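Long-range contacts in heme oxygenase (mycobilin-producing) (Mycobacterium tuberculosis, PDB 6DS8), which catalyses the oxidative opening of the heme ring to mycobilin with release of free iron, working as a homodimer: residues P1-N6 and F51-W56; E17-F22 and F38-P43; E9-A14 and V82-S87. The protein carries 1 engineered substitution. All coordinates share one frame; numbering follows the deposited sequence.

Interaction 1 (P1-N6 and F51-W56). With MNH (manganese protoporphyrin IX), chain D.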
loop_
_atom_site.group_PDB
_atom_site.type_symbol
_atom_site.label_atom_id
_atom_site.label_comp_id
_atom_site.label_asym_id
_atom_site.label_seq_id
_atom_site.Cartn_x
_atom_site.Cartn_y
_atom_site.Cartn_z
ATOM N N PRO A 1 -3.454 12.693 4.969
ATOM C CA PRO A 1 -2.688 11.635 5.633
ATOM C C PRO A 1 -1.544 11.185 4.772
ATOM O O PRO A 1 -1.515 11.534 3.590
ATOM C CB PRO A 1 -3.711 10.521 5.812
ATOM C CG PRO A 1 -5.003 11.285 6.034
ATOM C CD PRO A 1 -4.910 12.491 5.125
ATOM N N VAL A 2 -0.604 10.431 5.347
ATOM C CA VAL A 2 0.513 9.911 4.576
ATOM C C VAL A 2 0.582 8.384 4.671
ATOM O O VAL A 2 0.039 7.737 5.577
ATOM C CB VAL A 2 1.855 10.541 5.015
ATOM C CG1 VAL A 2 1.791 12.045 4.783
ATOM C CG2 VAL A 2 2.157 10.199 6.470
ATOM N N VAL A 3 1.312 7.812 3.729
ATOM C CA VAL A 3 1.636 6.400 3.760
ATOM C C VAL A 3 3.138 6.268 3.592
ATOM O O VAL A 3 3.731 6.955 2.749
ATOM C CB VAL A 3 0.878 5.637 2.667
ATOM C CG1 VAL A 3 1.574 4.327 2.375
ATOM C CG2 VAL A 3 -0.590 5.470 3.079
ATOM N N LYS A 4 3.754 5.461 4.464
ATOM C CA LYS A 4 5.165 5.072 4.391
ATOM C C LYS A 4 5.228 3.545 4.268
ATOM O O LYS A 4 4.936 2.819 5.228
ATOM C CB LYS A 4 5.954 5.541 5.628
ATOM C CG LYS A 4 5.668 6.947 6.175
ATOM C CD LYS A 4 6.536 7.984 5.495
ATOM C CE LYS A 4 6.100 9.431 5.815
ATOM N NZ LYS A 4 6.636 10.371 4.787
ATOM N N ILE A 5 5.594 3.055 3.094
ATOM C CA ILE A 5 5.799 1.629 2.855
ATOM C C ILE A 5 7.284 1.342 2.972
ATOM O O ILE A 5 8.083 1.903 2.216
ATOM C CB ILE A 5 5.288 1.215 1.462
ATOM C CG1 ILE A 5 3.845 1.702 1.258
ATOM C CG2 ILE A 5 5.436 -0.292 1.263
ATOM C CD1 ILE A 5 3.275 1.360 -0.109
ATOM N N ASN A 6 7.679 0.457 3.878
ATOM C CA ASN A 6 9.038 -0.059 3.813
ATOM C C ASN A 6 9.054 -1.328 2.954
ATOM O O ASN A 6 8.448 -2.349 3.319
ATOM C CB ASN A 6 9.629 -0.305 5.207
ATOM C CG ASN A 6 11.163 -0.104 5.217
ATOM O OD1 ASN A 6 11.668 0.790 4.511
ATOM N ND2 ASN A 6 11.910 -0.957 5.966
ATOM N N PHE A 51 6.012 -5.629 1.543
ATOM C CA PHE A 51 5.637 -4.231 1.725
ATOM C C PHE A 51 5.104 -4.080 3.149
ATOM O O PHE A 51 4.082 -4.686 3.489
ATOM C CB PHE A 51 4.560 -3.824 0.716
ATOM C CG PHE A 51 5.080 -3.370 -0.647
ATOM C CD1 PHE A 51 6.308 -3.796 -1.134
ATOM C CD2 PHE A 51 4.298 -2.510 -1.457
ATOM C CE1 PHE A 51 6.758 -3.374 -2.405
ATOM C CE2 PHE A 51 4.746 -2.092 -2.714
ATOM C CZ PHE A 51 5.987 -2.532 -3.188
ATOM N N VAL A 52 5.794 -3.303 3.984
ATOM C CA VAL A 52 5.279 -2.925 5.304
ATOM C C VAL A 52 4.593 -1.567 5.138
ATOM O O VAL A 52 5.254 -0.519 5.021
ATOM C CB VAL A 52 6.387 -2.884 6.357
ATOM C CG1 VAL A 52 5.801 -2.559 7.736
ATOM C CG2 VAL A 52 7.164 -4.211 6.371
ATOM N N VAL A 53 3.260 -1.592 5.064
ATOM C CA VAL A 53 2.455 -0.425 4.717
ATOM C C VAL A 53 1.908 0.218 5.980
ATOM O O VAL A 53 1.087 -0.390 6.686
ATOM C CB VAL A 53 1.309 -0.821 3.784
ATOM C CG1 VAL A 53 0.639 0.420 3.227
ATOM C CG2 VAL A 53 1.870 -1.698 2.679
ATOM N N THR A 54 2.347 1.455 6.258
ATOM C CA THR A 54 1.908 2.208 7.429
ATOM C C THR A 54 1.217 3.497 6.997
ATOM O O THR A 54 1.621 4.138 6.010
ATOM C CB THR A 54 3.078 2.521 8.383
ATOM O OG1 THR A 54 3.903 3.584 7.865
ATOM C CG2 THR A 54 3.918 1.251 8.604
ATOM N N HIS A 55 0.144 3.843 7.728
ATOM C CA HIS A 55 -0.692 5.011 7.470
ATOM C C HIS A 55 -0.584 5.944 8.663
ATOM O O HIS A 55 -0.618 5.493 9.816
ATOM C CB HIS A 55 -2.173 4.651 7.264
ATOM C CG HIS A 55 -2.407 3.615 6.210
ATOM N ND1 HIS A 55 -2.000 2.301 6.351
ATOM C CD2 HIS A 55 -3.016 3.695 5.001
ATOM C CE1 HIS A 55 -2.346 1.616 5.272
ATOM N NE2 HIS A 55 -2.968 2.439 4.439
ATOM N N TRP A 56 -0.438 7.238 8.401
ATOM C CA TRP A 56 -0.299 8.196 9.496
ATOM C C TRP A 56 -1.108 9.440 9.178
ATOM O O TRP A 56 -1.310 9.804 8.006
ATOM C CB TRP A 56 1.162 8.596 9.778
ATOM C CG TRP A 56 2.032 7.436 9.973
ATOM C CD1 TRP A 56 2.487 6.575 8.992
ATOM C CD2 TRP A 56 2.580 6.959 11.211
ATOM N NE1 TRP A 56 3.266 5.600 9.552
ATOM C CE2 TRP A 56 3.355 5.803 10.904
ATOM C CE3 TRP A 56 2.506 7.394 12.541
ATOM C CZ2 TRP A 56 4.052 5.077 11.883
ATOM C CZ3 TRP A 56 3.203 6.666 13.522
ATOM C CH2 TRP A 56 3.956 5.516 13.181
HETATM MN MN MNH D . 10.921 -2.033 10.049
HETATM C CHA MNH D . 13.529 -3.923 10.254
HETATM C CHB MNH D . 12.857 0.372 8.734
HETATM C CHC MNH D . 8.413 0.128 9.968
HETATM C CHD MNH D . 9.355 -3.843 12.039
HETATM N NA MNH D . 12.972 -1.767 9.635
HETATM C C1A MNH D . 13.914 -2.776 9.580
HETATM C C2A MNH D . 15.123 -2.329 8.902
HETATM C C3A MNH D . 15.017 -1.021 8.591
HETATM C C4A MNH D . 13.641 -0.732 8.984
HETATM C CMA MNH D . 15.971 -0.061 7.890
HETATM C CAA MNH D . 16.320 -3.269 8.748
HETATM C CBA MNH D . 16.279 -4.007 7.400
HETATM C CGA MNH D . 17.566 -4.657 6.851
HETATM O O1A MNH D . 18.495 -5.026 7.614
HETATM O O2A MNH D . 17.598 -4.750 5.588
HETATM N NB MNH D . 10.705 0.062 9.408
HETATM C C1B MNH D . 11.614 0.951 8.856
HETATM C C2B MNH D . 11.057 2.185 8.344
HETATM C C3B MNH D . 9.703 1.879 8.543
HETATM C C4B MNH D . 9.477 0.690 9.298
HETATM C CMB MNH D . 11.929 3.215 7.611
HETATM C CAB MNH D . 8.483 2.709 8.201
HETATM C CBB MNH D . 7.193 2.510 7.420
HETATM N NC MNH D . 9.057 -1.798 11.074
HETATM C C1C MNH D . 8.034 -0.913 10.793
HETATM C C2C MNH D . 6.840 -1.238 11.540
HETATM C C3C MNH D . 7.118 -2.395 12.163
HETATM C C4C MNH D . 8.491 -2.771 11.853
HETATM C CMC MNH D . 5.510 -0.469 11.407
HETATM C CAC MNH D . 6.164 -3.224 12.991
HETATM C CBC MNH D . 5.787 -2.986 14.429
HETATM N ND MNH D . 11.370 -3.774 11.088
HETATM C C1D MNH D . 10.499 -4.570 11.804
HETATM C C2D MNH D . 11.057 -5.883 12.133
HETATM C C3D MNH D . 12.325 -5.790 11.666
HETATM C C4D MNH D . 12.512 -4.533 10.987
HETATM C CMD MNH D . 10.376 -7.015 12.865
HETATM C CAD MNH D . 13.341 -6.925 11.578
HETATM C CBD MNH D . 13.342 -7.511 10.164
HETATM C CGD MNH D . 14.315 -8.633 9.851
HETATM O O1D MNH D . 14.717 -9.425 10.717
HETATM O O2D MNH D . 14.729 -8.725 8.662
#
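Lys4 and Thr54 meet at the middle of the pairing, where Lys4 O accepts two bonds from one residue. The backbone N of Thr54 approaches Lys4 O at 3.1 Å from 45° out of the carbonyl plane, whereas Thr54 OG1 lies in that plane, on a lone pair of Lys4 O, at 2.9 Å. A chi1 of 76° puts the hydroxyl between the Thr54 backbone N and carbonyl carbon, within reach of both neighbours, for OG1 also takes the in-plane N-H of Trp56 at 2.7 Å from NE1. Further backbone bonds join Val2 to Trp56 and Asn6 to Val52, and the 163° between strand directions confirms antiparallel neighbours within the ferredoxin-like sheet.

Packing is close on the face carrying Val3, Ile5 and Val53. Ile5 CG2 sits 3.6 Å from Phe51 CG, oblique to the ring, and Ile5 CG1 lies alongside Val53 CG1 at 4.0 Å; Phe91 and Ile5 of the second subunit close over Phe51. The contact loosens toward the solvent at Pro1, which is exposed. Val2 is partly so, and its side chain touches Trp56 through CG2, 3.8 Å from Trp56 CB. Lys4 turns its amine away to Glu90 and Asp59.

Thr54 OG1 is 3.5 Å from CBB of the manganese porphyrin. The relay from Trp56 NE1 through Thr54 OG1 to Lys4 O therefore gives partners to polar atoms of three buried residues at the pocket wall and is consistent with a restrained indole, which also meets Trp65, a predicted transition-state stabiliser.

Interaction 2 (E17-F22 and F38-P43); sequences ELEKRF and FQLLRP. With MNH (manganese protoporphyrin IX), chain D.
Glu19 is the first residue of 17-22 to reach strand 38-43, where it meets Arg42. The grip is side-on: Arg42 NE bonds Glu19 OE1 at 2.8 Å and Arg42 NH2 bonds Glu19 OE2 at 2.9 Å, both oxygens lying in the guanidinium plane and each met on its syn side. Because the carboxylate and guanidinium planes are 25° apart, the two nitrogens come in somewhat out of the carboxylate plane. A bend at chi3 of -67° turns the end of Arg42 to the helix. Glu19 OE1 is also hydrogen-bonded to Tyr50 OH, so this oxygen is held twice, while Glu19 CG rests against Leu40 CD2.

Helix and strand directions differ by 172°, so helix segment 17-22 runs antiparallel to strand segment 38-43, in the dimeric alpha+beta barrel fold of this family, and residues Phe38 to Pro43 pair on their other edge with a strand of the second subunit.

Arg21 turns away from the strand toward the porphyrin; it and Phe22 both belong to the heme-binding site. Arg21 NE bonds OE2 of Glu17 at 2.8 Å, on the anti lone pair, within a salt-bridge network that Lys20 joins weakly, and this second-shell carboxylate is placed to orient the guanidinium. Arg21 NH1 then donates to propionate oxygen O1D at 2.6 Å, edge-on, and also to Asn80 O.

Phe22 is sandwiched. Leu40 CD1 covers one face, with Leu40 CD2 3.7 Å from Phe22 CB, and the porphyrin methyl CMD lies over the opposite face, offset toward the rim. Phe22 CZ comes within 3.3 Å of the meso carbon CHD. At the ring edge, Phe22 CD2 meets Phe38 CE2 at 4.2 Å, and the Phe38 ring in turn carries porphyrin methyl CMC over its centre.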
loop_
_atom_site.group_PDB
_atom_site.type_symbol
_atom_site.label_atom_id
_atom_site.label_comp_id
_atom_site.label_asym_id
_atom_site.label_seq_id
_atom_site.Cartn_x
_atom_site.Cartn_y
_atom_site.Cartn_z
ATOM N N GLU A 17 10.425 -16.907 8.336
ATOM C CA GLU A 17 11.160 -16.318 9.452
ATOM C C GLU A 17 10.858 -14.823 9.591
ATOM O O GLU A 17 10.730 -14.313 10.710
ATOM C CB GLU A 17 12.659 -16.549 9.270
ATOM C CG GLU A 17 13.556 -15.826 10.284
ATOM C CD GLU A 17 13.345 -16.321 11.708
ATOM O OE1 GLU A 17 13.083 -17.539 11.893
ATOM O OE2 GLU A 17 13.450 -15.499 12.645
ATOM N N LEU A 18 10.720 -14.114 8.464
ATOM C CA LEU A 18 10.468 -12.679 8.511
ATOM C C LEU A 18 9.089 -12.380 9.094
ATOM O O LEU A 18 8.940 -11.515 9.964
ATOM C CB LEU A 18 10.600 -12.081 7.113
ATOM C CG LEU A 18 10.160 -10.609 7.133
ATOM C CD1 LEU A 18 11.334 -9.737 7.373
ATOM C CD2 LEU A 18 9.423 -10.179 5.931
ATOM N N GLU A 19 8.075 -13.117 8.651
ATOM C CA GLU A 19 6.716 -12.914 9.145
ATOM C C GLU A 19 6.598 -13.245 10.615
ATOM O O GLU A 19 5.787 -12.644 11.316
ATOM C CB GLU A 19 5.719 -13.774 8.339
ATOM C CG GLU A 19 5.618 -13.353 6.882
ATOM C CD GLU A 19 4.803 -14.320 6.042
ATOM O OE1 GLU A 19 5.014 -14.320 4.811
ATOM O OE2 GLU A 19 3.959 -15.075 6.610
ATOM N N LYS A 20 7.344 -14.234 11.084
ATOM C CA LYS A 20 7.318 -14.561 12.502
ATOM C C LYS A 20 7.857 -13.396 13.316
ATOM O O LYS A 20 7.322 -13.060 14.377
ATOM C CB LYS A 20 8.130 -15.835 12.771
ATOM C CG LYS A 20 8.398 -16.084 14.276
ATOM C CD LYS A 20 9.673 -16.879 14.527
ATOM C CE LYS A 20 10.901 -16.083 14.109
ATOM N NZ LYS A 20 12.052 -16.435 14.958
ATOM N N ARG A 21 8.887 -12.729 12.803
ATOM C CA ARG A 21 9.409 -11.568 13.510
ATOM C C ARG A 21 8.371 -10.450 13.598
ATOM O O ARG A 21 8.373 -9.680 14.555
ATOM C CB ARG A 21 10.711 -11.113 12.854
ATOM C CG ARG A 21 11.770 -12.191 12.943
ATOM C CD ARG A 21 13.094 -11.754 12.435
ATOM N NE ARG A 21 14.104 -12.770 12.686
ATOM C CZ ARG A 21 15.404 -12.622 12.425
ATOM N NH1 ARG A 21 15.866 -11.484 11.924
ATOM N NH2 ARG A 21 16.250 -13.616 12.675
ATOM N N PHE A 22 7.539 -10.279 12.581
ATOM C CA PHE A 22 6.490 -9.264 12.703
ATOM C C PHE A 22 5.293 -9.722 13.534
ATOM O O PHE A 22 4.533 -8.885 14.017
ATOM C CB PHE A 22 5.988 -8.819 11.328
ATOM C CG PHE A 22 6.820 -7.750 10.703
ATOM C CD1 PHE A 22 8.035 -8.052 10.133
ATOM C CD2 PHE A 22 6.374 -6.440 10.660
ATOM C CE1 PHE A 22 8.793 -7.063 9.543
ATOM C CE2 PHE A 22 7.121 -5.464 10.066
ATOM C CZ PHE A 22 8.326 -5.772 9.508
ATOM N N PHE A 38 -1.307 -0.362 10.132
ATOM C CA PHE A 38 -0.293 -0.876 9.230
ATOM C C PHE A 38 -0.588 -2.319 8.880
ATOM O O PHE A 38 -1.238 -3.034 9.642
ATOM C CB PHE A 38 1.121 -0.725 9.830
ATOM C CG PHE A 38 1.666 -1.943 10.520
ATOM C CD1 PHE A 38 1.458 -2.140 11.874
ATOM C CD2 PHE A 38 2.496 -2.837 9.843
ATOM C CE1 PHE A 38 2.010 -3.228 12.526
ATOM C CE2 PHE A 38 3.057 -3.936 10.496
ATOM C CZ PHE A 38 2.809 -4.123 11.833
ATOM N N GLN A 39 -0.110 -2.735 7.713
ATOM C CA GLN A 39 -0.254 -4.116 7.275
ATOM C C GLN A 39 1.114 -4.660 6.895
ATOM O O GLN A 39 1.923 -3.942 6.301
ATOM C CB GLN A 39 -1.205 -4.281 6.056
ATOM C CG GLN A 39 -2.499 -3.473 6.078
ATOM C CD GLN A 39 -3.354 -3.686 4.785
ATOM O OE1 GLN A 39 -3.028 -3.182 3.683
ATOM N NE2 GLN A 39 -4.446 -4.441 4.928
ATOM N N LEU A 40 1.368 -5.937 7.215
ATOM C CA LEU A 40 2.484 -6.634 6.593
ATOM C C LEU A 40 1.935 -7.334 5.352
ATOM O O LEU A 40 0.922 -8.039 5.421
ATOM C CB LEU A 40 3.158 -7.625 7.546
ATOM C CG LEU A 40 4.325 -8.433 6.938
ATOM C CD1 LEU A 40 5.447 -7.487 6.429
ATOM C CD2 LEU A 40 4.922 -9.519 7.875
ATOM N N LEU A 41 2.575 -7.086 4.215
ATOM C CA LEU A 41 2.071 -7.595 2.950
ATOM C C LEU A 41 3.121 -8.494 2.329
ATOM O O LEU A 41 4.211 -8.028 1.960
ATOM C CB LEU A 41 1.717 -6.451 1.997
ATOM C CG LEU A 41 0.522 -5.553 2.328
ATOM C CD1 LEU A 41 0.186 -4.732 1.109
ATOM C CD2 LEU A 41 -0.679 -6.386 2.686
ATOM N N ARG A 42 2.689 -9.795 2.145
ATOM C CA ARG A 42 3.493 -10.856 1.561
ATOM C C ARG A 42 3.359 -10.810 0.047
ATOM O O ARG A 42 2.239 -10.757 -0.467
ATOM C CB ARG A 42 3.059 -12.213 2.086
ATOM C CG ARG A 42 3.880 -13.386 1.542
ATOM C CD ARG A 42 3.094 -14.669 1.679
ATOM N NE ARG A 42 2.933 -15.016 3.091
ATOM C CZ ARG A 42 1.900 -15.677 3.590
ATOM N NH1 ARG A 42 0.912 -16.038 2.803
ATOM N NH2 ARG A 42 1.873 -16.001 4.874
ATOM N N PRO A 43 4.455 -10.787 -0.696
ATOM C CA PRO A 43 4.334 -10.669 -2.146
ATOM C C PRO A 43 3.887 -11.979 -2.737
ATOM O O PRO A 43 4.273 -13.047 -2.271
ATOM C CB PRO A 43 5.756 -10.311 -2.587
ATOM C CG PRO A 43 6.630 -10.967 -1.562
ATOM C CD PRO A 43 5.849 -11.043 -0.275
HETATM MN MN MNH D . 10.921 -2.033 10.049
HETATM C CHA MNH D . 13.529 -3.923 10.254
HETATM C CHB MNH D . 12.857 0.372 8.734
HETATM C CHC MNH D . 8.413 0.128 9.968
HETATM C CHD MNH D . 9.355 -3.843 12.039
HETATM N NA MNH D . 12.972 -1.767 9.635
HETATM C C1A MNH D . 13.914 -2.776 9.580
HETATM C C2A MNH D . 15.123 -2.329 8.902
HETATM C C3A MNH D . 15.017 -1.021 8.591
HETATM C C4A MNH D . 13.641 -0.732 8.984
HETATM C CMA MNH D . 15.971 -0.061 7.890
HETATM C CAA MNH D . 16.320 -3.269 8.748
HETATM C CBA MNH D . 16.279 -4.007 7.400
HETATM C CGA MNH D . 17.566 -4.657 6.851
HETATM O O1A MNH D . 18.495 -5.026 7.614
HETATM O O2A MNH D . 17.598 -4.750 5.588
HETATM N NB MNH D . 10.705 0.062 9.408
HETATM C C1B MNH D . 11.614 0.951 8.856
HETATM C C2B MNH D . 11.057 2.185 8.344
HETATM C C3B MNH D . 9.703 1.879 8.543
HETATM C C4B MNH D . 9.477 0.690 9.298
HETATM C CMB MNH D . 11.929 3.215 7.611
HETATM C CAB MNH D . 8.483 2.709 8.201
HETATM C CBB MNH D . 7.193 2.510 7.420
HETATM N NC MNH D . 9.057 -1.798 11.074
HETATM C C1C MNH D . 8.034 -0.913 10.793
HETATM C C2C MNH D . 6.840 -1.238 11.540
HETATM C C3C MNH D . 7.118 -2.395 12.163
HETATM C C4C MNH D . 8.491 -2.771 11.853
HETATM C CMC MNH D . 5.510 -0.469 11.407
HETATM C CAC MNH D . 6.164 -3.224 12.991
HETATM C CBC MNH D . 5.787 -2.986 14.429
HETATM N ND MNH D . 11.370 -3.774 11.088
HETATM C C1D MNH D . 10.499 -4.570 11.804
HETATM C C2D MNH D . 11.057 -5.883 12.133
HETATM C C3D MNH D . 12.325 -5.790 11.666
HETATM C C4D MNH D . 12.512 -4.533 10.987
HETATM C CMD MNH D . 10.376 -7.015 12.865
HETATM C CAD MNH D . 13.341 -6.925 11.578
HETATM C CBD MNH D . 13.342 -7.511 10.164
HETATM C CGD MNH D . 14.315 -8.633 9.851
HETATM O O1D MNH D . 14.717 -9.425 10.717
HETATM O O2D MNH D . 14.729 -8.725 8.662
#

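Interaction 3 (E9-A14 and V82-S87). With MNH (manganese protoporphyrin IX), chain D.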
loop_
_atom_site.group_PDB
_atom_site.type_symbol
_atom_site.label_atom_id
_atom_site.label_comp_id
_atom_site.label_asym_id
_atom_site.label_seq_id
_atom_site.Cartn_x
_atom_site.Cartn_y
_atom_site.Cartn_z
ATOM N N GLU A 9 13.590 -6.516 1.132
ATOM C CA GLU A 9 14.159 -7.635 0.356
ATOM C C GLU A 9 14.399 -8.782 1.340
ATOM O O GLU A 9 14.949 -8.543 2.377
ATOM C CB GLU A 9 15.402 -7.146 -0.371
ATOM C CG GLU A 9 15.086 -6.050 -1.364
ATOM C CD GLU A 9 16.110 -4.938 -1.513
ATOM O OE1 GLU A 9 15.715 -3.829 -1.803
ATOM O OE2 GLU A 9 17.285 -5.191 -1.340
ATOM N N VAL A 10 13.985 -9.980 0.973
ATOM C CA VAL A 10 14.046 -11.156 1.823
ATOM C C VAL A 10 14.633 -12.308 1.011
ATOM O O VAL A 10 14.199 -12.555 -0.125
ATOM C CB VAL A 10 12.653 -11.480 2.384
ATOM C CG1 VAL A 10 12.688 -12.744 3.175
ATOM C CG2 VAL A 10 12.136 -10.318 3.262
ATOM N N PRO A 11 15.656 -12.987 1.527
ATOM C CA PRO A 11 16.253 -14.141 0.815
ATOM C C PRO A 11 15.255 -15.259 0.532
ATOM O O PRO A 11 14.244 -15.419 1.222
ATOM C CB PRO A 11 17.337 -14.638 1.777
ATOM C CG PRO A 11 17.509 -13.577 2.820
ATOM C CD PRO A 11 16.258 -12.745 2.851
ATOM N N ALA A 12 15.532 -16.023 -0.522
ATOM C CA ALA A 12 14.691 -17.176 -0.843
ATOM C C ALA A 12 14.522 -18.080 0.372
ATOM O O ALA A 12 15.501 -18.493 0.985
ATOM C CB ALA A 12 15.309 -17.967 -1.998
ATOM N N GLY A 13 13.263 -18.353 0.739
ATOM C CA GLY A 13 12.961 -19.219 1.862
ATOM C C GLY A 13 12.853 -18.542 3.212
ATOM O O GLY A 13 12.449 -19.197 4.189
ATOM N N ALA A 14 13.242 -17.273 3.311
ATOM C CA ALA A 14 13.243 -16.535 4.569
ATOM C C ALA A 14 11.920 -15.860 4.890
ATOM O O ALA A 14 11.791 -15.279 5.982
ATOM C CB ALA A 14 14.350 -15.492 4.547
ATOM N N VAL A 82 16.994 -10.681 8.900
ATOM C CA VAL A 82 16.809 -11.712 7.855
ATOM C C VAL A 82 16.728 -10.942 6.537
ATOM O O VAL A 82 17.198 -11.443 5.542
ATOM C CB VAL A 82 15.605 -12.629 8.123
ATOM C CG1 VAL A 82 14.298 -11.892 8.246
ATOM C CG2 VAL A 82 15.492 -13.727 7.095
ATOM N N ALA A 83 16.229 -9.711 6.594
ATOM C CA ALA A 83 16.120 -8.809 5.435
ATOM C C ALA A 83 17.511 -8.505 4.876
ATOM O O ALA A 83 18.448 -8.400 5.622
ATOM C CB ALA A 83 15.366 -7.563 5.808
ATOM N N THR A 84 17.599 -8.424 3.564
ATOM C CA THR A 84 18.848 -8.157 2.866
ATOM C C THR A 84 18.933 -6.732 2.343
ATOM O O THR A 84 19.979 -6.345 1.811
ATOM C CB THR A 84 19.095 -9.162 1.721
ATOM O OG1 THR A 84 17.891 -9.402 0.988
ATOM C CG2 THR A 84 19.587 -10.470 2.283
ATOM N N GLY A 85 17.826 -6.004 2.335
ATOM C CA GLY A 85 17.847 -4.582 2.050
ATOM C C GLY A 85 16.463 -4.020 2.273
ATOM O O GLY A 85 15.491 -4.757 2.463
ATOM N N ALA A 86 16.374 -2.703 2.173
ATOM C CA ALA A 86 15.150 -2.013 2.509
ATOM C C ALA A 86 15.092 -0.693 1.769
ATOM O O ALA A 86 16.110 -0.029 1.572
ATOM C CB ALA A 86 15.052 -1.750 4.020
ATOM N N SER A 87 13.887 -0.310 1.379
ATOM C CA SER A 87 13.671 0.998 0.790
ATOM C C SER A 87 12.375 1.540 1.355
ATOM O O SER A 87 11.344 0.856 1.270
ATOM C CB SER A 87 13.546 0.949 -0.739
ATOM O OG SER A 87 14.396 -0.008 -1.295
HETATM MN MN MNH D . 10.921 -2.033 10.049
HETATM C CHA MNH D . 13.529 -3.923 10.254
HETATM C CHB MNH D . 12.857 0.372 8.734
HETATM C CHC MNH D . 8.413 0.128 9.968
HETATM C CHD MNH D . 9.355 -3.843 12.039
HETATM N NA MNH D . 12.972 -1.767 9.635
HETATM C C1A MNH D . 13.914 -2.776 9.580
HETATM C C2A MNH D . 15.123 -2.329 8.902
HETATM C C3A MNH D . 15.017 -1.021 8.591
HETATM C C4A MNH D . 13.641 -0.732 8.984
HETATM C CMA MNH D . 15.971 -0.061 7.890
HETATM C CAA MNH D . 16.320 -3.269 8.748
HETATM C CBA MNH D . 16.279 -4.007 7.400
HETATM C CGA MNH D . 17.566 -4.657 6.851
HETATM O O1A MNH D . 18.495 -5.026 7.614
HETATM O O2A MNH D . 17.598 -4.750 5.588
HETATM N NB MNH D . 10.705 0.062 9.408
HETATM C C1B MNH D . 11.614 0.951 8.856
HETATM C C2B MNH D . 11.057 2.185 8.344
HETATM C C3B MNH D . 9.703 1.879 8.543
HETATM C C4B MNH D . 9.477 0.690 9.298
HETATM C CMB MNH D . 11.929 3.215 7.611
HETATM C CAB MNH D . 8.483 2.709 8.201
HETATM C CBB MNH D . 7.193 2.510 7.420
HETATM N NC MNH D . 9.057 -1.798 11.074
HETATM C C1C MNH D . 8.034 -0.913 10.793
HETATM C C2C MNH D . 6.840 -1.238 11.540
HETATM C C3C MNH D . 7.118 -2.395 12.163
HETATM C C4C MNH D . 8.491 -2.771 11.853
HETATM C CMC MNH D . 5.510 -0.469 11.407
HETATM C CAC MNH D . 6.164 -3.224 12.991
HETATM C CBC MNH D . 5.787 -2.986 14.429
HETATM N ND MNH D . 11.370 -3.774 11.088
HETATM C C1D MNH D . 10.499 -4.570 11.804
HETATM C C2D MNH D . 11.057 -5.883 12.133
HETATM C C3D MNH D . 12.325 -5.790 11.666
HETATM C C4D MNH D . 12.512 -4.533 10.987
HETATM C CMD MNH D . 10.376 -7.015 12.865
HETATM C CAD MNH D . 13.341 -6.925 11.578
HETATM C CBD MNH D . 13.342 -7.511 10.164
HETATM C CGD MNH D . 14.315 -8.633 9.851
HETATM O O1D MNH D . 14.717 -9.425 10.717
HETATM O O2D MNH D . 14.729 -8.725 8.662
#
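The Glu9 carboxylate lies flat over the backbone of Gly85: its plane is about 15° from that of the Gly85-Ala86 peptide, whose carbonyl carbon sits over one carboxylate face. Glu9 OE2 is 3.5 Å from Gly85 CA, an approach possible because Gly85 has no side chain on that side; near the OE1 end lies Ser87. Farther along the loop, the puckered Pro11 ring presents its CD to Val82 O at 3.1 Å, while Pro11 CG lies 3.8 Å from Thr84 CG2, the two side chains sliding past each other in opposite directions.

Here the loop leaving strand 2-9 of the ferredoxin-like fold runs against the segment leading into strand 85-98. Pro11 to Ala14 form a type II beta turn, closed by Ala14 N to Pro11 O, with Gly13 at a positive phi. Two backbone bonds tie the loop to its partner: Glu9 N to Gly85 O at 2.9 Å and Thr84 N to Glu9 O at 2.9 Å. Thr84 OG1 adds a weak bond to Glu9 O.

Beyond the turn, Ala14 CB presses on Val82 CG2 at 3.3 Å, a tight methyl contact. With chi1 at 58°, Val82 directs CG2 to the turn and CG1 to the porphyrin propionate, so one side chain bridges loop and ligand. Residues 82-85 belong to the heme-binding site, and successive backbone N-H groups hold the propionate. Val82 N gives a nearly straight bond (165°) to porphyrin O1D at 3.2 Å and a weak one to porphyrin O2D. The same O2D accepts a second, shorter bond from Ala83 N, at 2.7 Å.

In the fold
Along the chain, interaction 2 is nested inside the loops closed by both others, whereas the segments of interactions 1 and 3 alternate. All three reach one antiparallel sheet with strand order 35-45, 50-56, 2-9, 85-98. Interactions 1 and 2, with centres 14 Å apart, share the pairing of strands 35-45 and 50-56, where the backbones of Val53 and Gln39 are hydrogen-bonded; both reach the second subunit. Interactions 2 and 3, with centres 11 Å apart, meet where helix 15-23 touches Val10 and Val82. Interactions 1 and 3 have centres farthest apart, 19 Å, and are joined by strands 2-9 and 85-98. Because each touches the manganese porphyrin, together they frame its pocket from sheet, helix and loop.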